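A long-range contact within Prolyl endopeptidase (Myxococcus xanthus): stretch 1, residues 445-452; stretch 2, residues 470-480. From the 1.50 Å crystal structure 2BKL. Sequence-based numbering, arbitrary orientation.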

# COMPACT_ATOMS: atom_id res chain seq x y z
N ASN A 445 22.76 22.94 -0.25
CA ASN A 445 23.65 21.85 -0.57
C ASN A 445 23.45 20.57 0.21
O ASN A 445 24.24 19.64 0.09
CB ASN A 445 25.10 22.32 -0.41
CG ASN A 445 26.07 21.42 -1.11
OD1 ASN A 445 25.86 21.05 -2.27
ND2 ASN A 445 27.12 21.04 -0.42
N ALA A 446 22.38 20.47 0.99
CA ALA A 446 22.10 19.23 1.71
C ALA A 446 21.68 18.12 0.75
O ALA A 446 20.85 18.35 -0.12
CB ALA A 446 20.99 19.46 2.72
N PRO A 447 22.19 16.91 0.94
CA PRO A 447 21.71 15.76 0.16
C PRO A 447 20.24 15.60 0.55
O PRO A 447 19.91 15.56 1.74
CB PRO A 447 22.53 14.59 0.69
CG PRO A 447 23.45 15.10 1.63
CD PRO A 447 23.20 16.53 1.93
N THR A 448 19.37 15.49 -0.43
CA THR A 448 17.94 15.46 -0.18
C THR A 448 17.31 14.30 -0.92
O THR A 448 17.68 14.02 -2.04
CB THR A 448 17.35 16.81 -0.64
OG1 THR A 448 17.90 17.85 0.18
CG2 THR A 448 15.83 16.90 -0.48
N LEU A 449 16.38 13.65 -0.25
CA LEU A 449 15.63 12.54 -0.82
C LEU A 449 14.15 12.91 -0.77
O LEU A 449 13.60 13.13 0.30
CB LEU A 449 15.87 11.27 -0.03
CG LEU A 449 15.13 10.00 -0.45
CD1 LEU A 449 15.48 9.59 -1.82
CD2 LEU A 449 15.51 8.90 0.54
N LEU A 450 13.52 12.98 -1.92
CA LEU A 450 12.14 13.42 -2.10
C LEU A 450 11.32 12.21 -2.55
O LEU A 450 11.64 11.57 -3.57
CB LEU A 450 12.07 14.54 -3.15
CG LEU A 450 10.69 14.89 -3.70
CD1 LEU A 450 9.75 15.39 -2.58
CD2 LEU A 450 10.80 15.88 -4.81
N TYR A 451 10.30 11.91 -1.78
CA TYR A 451 9.45 10.74 -1.95
C TYR A 451 8.02 11.17 -2.31
O TYR A 451 7.48 12.15 -1.78
CB TYR A 451 9.42 9.98 -0.62
CG TYR A 451 8.56 8.75 -0.51
CD1 TYR A 451 8.66 7.74 -1.44
CD2 TYR A 451 7.74 8.55 0.59
CE1 TYR A 451 7.90 6.57 -1.32
CE2 TYR A 451 6.99 7.39 0.74
CZ TYR A 451 7.05 6.43 -0.27
OH TYR A 451 6.32 5.24 -0.22
N GLY A 452 7.40 10.41 -3.19
CA GLY A 452 6.01 10.62 -3.55
C GLY A 452 5.38 9.36 -4.09
O GLY A 452 6.05 8.37 -4.33
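Stretch 2, residues 470-480: PWLDAGGVYAV

Stretch 2 leaves a helix ending at Asp473, turns through Gly475 in a Schellman motif, where positive phi favours glycine, and runs from Val477 as a strand parallel to the one formed by Thr448, Leu449, Leu450 and Tyr451, the N-to-C directions 14° apart and the axes 4.7 Å at their closest. The register pairs Thr448 with Val477, Leu449 with Tyr478, Leu450 with Ala479 and Tyr451 with Val480. Four hydrogen bonds fix it in the alternating parallel pattern: Val477 N to Pro447 O, Leu449 N to Val477 O and Ala479 N to Leu449 O, each 2.9 Å, then Tyr451 N to Ala479 O at 2.8 Å. Pro447, Leu449 and Tyr451 thus bond on stretch 1, and Val477 and Ala479 on stretch 2.

Side chains alternate between the two faces. Thr448, Leu450, Val477 and Ala479 share one, where Thr448 OG1 lies 3.5 Å from Val477 CB and Leu450 CD1 3.9 Å from Ala479 CB. On the other, Leu449 CD2 sits 4.2 Å from Tyr478 CD1, and Tyr451 CD2 lies 4.0 Å from Val480 CG1 and 3.3 Å from Tyr478 OH.

Trp471 ties helix to sheet: its NE1 donates to Val477 O at 3.0 Å, while CZ2 packs 3.6 Å from Pro447 CB. Gly476 leaves room for this indole, since a CB there would come within 2.6 Å of Trp471 NE1.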

# COMPACT_ATOMS: atom_id res chain seq x y z
N PRO A 470 20.09 7.32 9.32
CA PRO A 470 21.47 7.58 8.85
C PRO A 470 21.55 8.75 7.85
O PRO A 470 22.48 9.57 7.88
CB PRO A 470 21.87 6.24 8.23
CG PRO A 470 21.07 5.29 9.00
CD PRO A 470 19.71 5.91 9.13
N TRP A 471 20.52 8.90 7.03
CA TRP A 471 20.46 9.98 6.06
C TRP A 471 20.38 11.33 6.77
O TRP A 471 21.18 12.22 6.48
CB TRP A 471 19.27 9.75 5.13
CG TRP A 471 19.12 10.72 3.99
CD1 TRP A 471 18.19 11.74 3.87
CD2 TRP A 471 19.91 10.77 2.82
NE1 TRP A 471 18.39 12.41 2.70
CE2 TRP A 471 19.41 11.80 2.01
CE3 TRP A 471 20.99 10.02 2.35
CZ2 TRP A 471 19.97 12.11 0.77
CZ3 TRP A 471 21.53 10.31 1.12
CH2 TRP A 471 21.01 11.35 0.34
N LEU A 472 19.49 11.44 7.74
CA LEU A 472 19.32 12.67 8.51
C LEU A 472 20.59 12.97 9.29
O LEU A 472 21.03 14.12 9.35
CB LEU A 472 18.14 12.57 9.48
CG LEU A 472 16.75 12.28 8.89
CD1 LEU A 472 15.73 12.31 9.98
CD2 LEU A 472 16.38 13.23 7.77
N ASP A 473 21.22 11.94 9.83
CA ASP A 473 22.43 12.14 10.63
C ASP A 473 23.64 12.56 9.82
O ASP A 473 24.57 13.22 10.37
CB ASP A 473 22.73 10.87 11.44
CG ASP A 473 21.72 10.63 12.54
OD1 ASP A 473 20.98 11.58 12.89
OD2 ASP A 473 21.57 9.52 13.13
N ALA A 474 23.62 12.26 8.53
CA ALA A 474 24.63 12.68 7.58
C ALA A 474 24.37 14.09 7.04
O ALA A 474 25.10 14.55 6.15
CB ALA A 474 24.73 11.66 6.43
N GLY A 475 23.35 14.77 7.55
CA GLY A 475 22.97 16.13 7.17
C GLY A 475 21.97 16.14 6.04
O GLY A 475 21.83 17.14 5.36
N GLY A 476 21.31 15.01 5.80
CA GLY A 476 20.35 14.93 4.72
C GLY A 476 18.98 15.46 5.08
O GLY A 476 18.64 15.63 6.24
N VAL A 477 18.20 15.73 4.04
CA VAL A 477 16.80 16.15 4.14
C VAL A 477 15.96 15.07 3.52
O VAL A 477 16.31 14.52 2.47
CB VAL A 477 16.60 17.47 3.40
CG1 VAL A 477 15.10 17.89 3.30
CG2 VAL A 477 17.46 18.59 4.04
N TYR A 478 14.86 14.75 4.18
CA TYR A 478 13.86 13.81 3.67
C TYR A 478 12.58 14.56 3.48
O TYR A 478 12.08 15.20 4.42
CB TYR A 478 13.65 12.66 4.65
CG TYR A 478 12.61 11.63 4.23
CD1 TYR A 478 12.79 10.87 3.09
CD2 TYR A 478 11.49 11.41 5.00
CE1 TYR A 478 11.84 9.90 2.72
CE2 TYR A 478 10.55 10.46 4.65
CZ TYR A 478 10.74 9.72 3.51
OH TYR A 478 9.81 8.74 3.13
N ALA A 479 12.00 14.50 2.28
CA ALA A 479 10.78 15.24 1.97
C ALA A 479 9.76 14.30 1.38
O ALA A 479 10.12 13.41 0.61
CB ALA A 479 11.08 16.37 0.98
N VAL A 480 8.50 14.49 1.75
CA VAL A 480 7.39 13.65 1.29
C VAL A 480 6.27 14.59 0.80
O VAL A 480 5.72 15.35 1.58
CB VAL A 480 6.86 12.72 2.44
CG1 VAL A 480 5.76 11.82 1.90
CG2 VAL A 480 8.01 11.90 3.04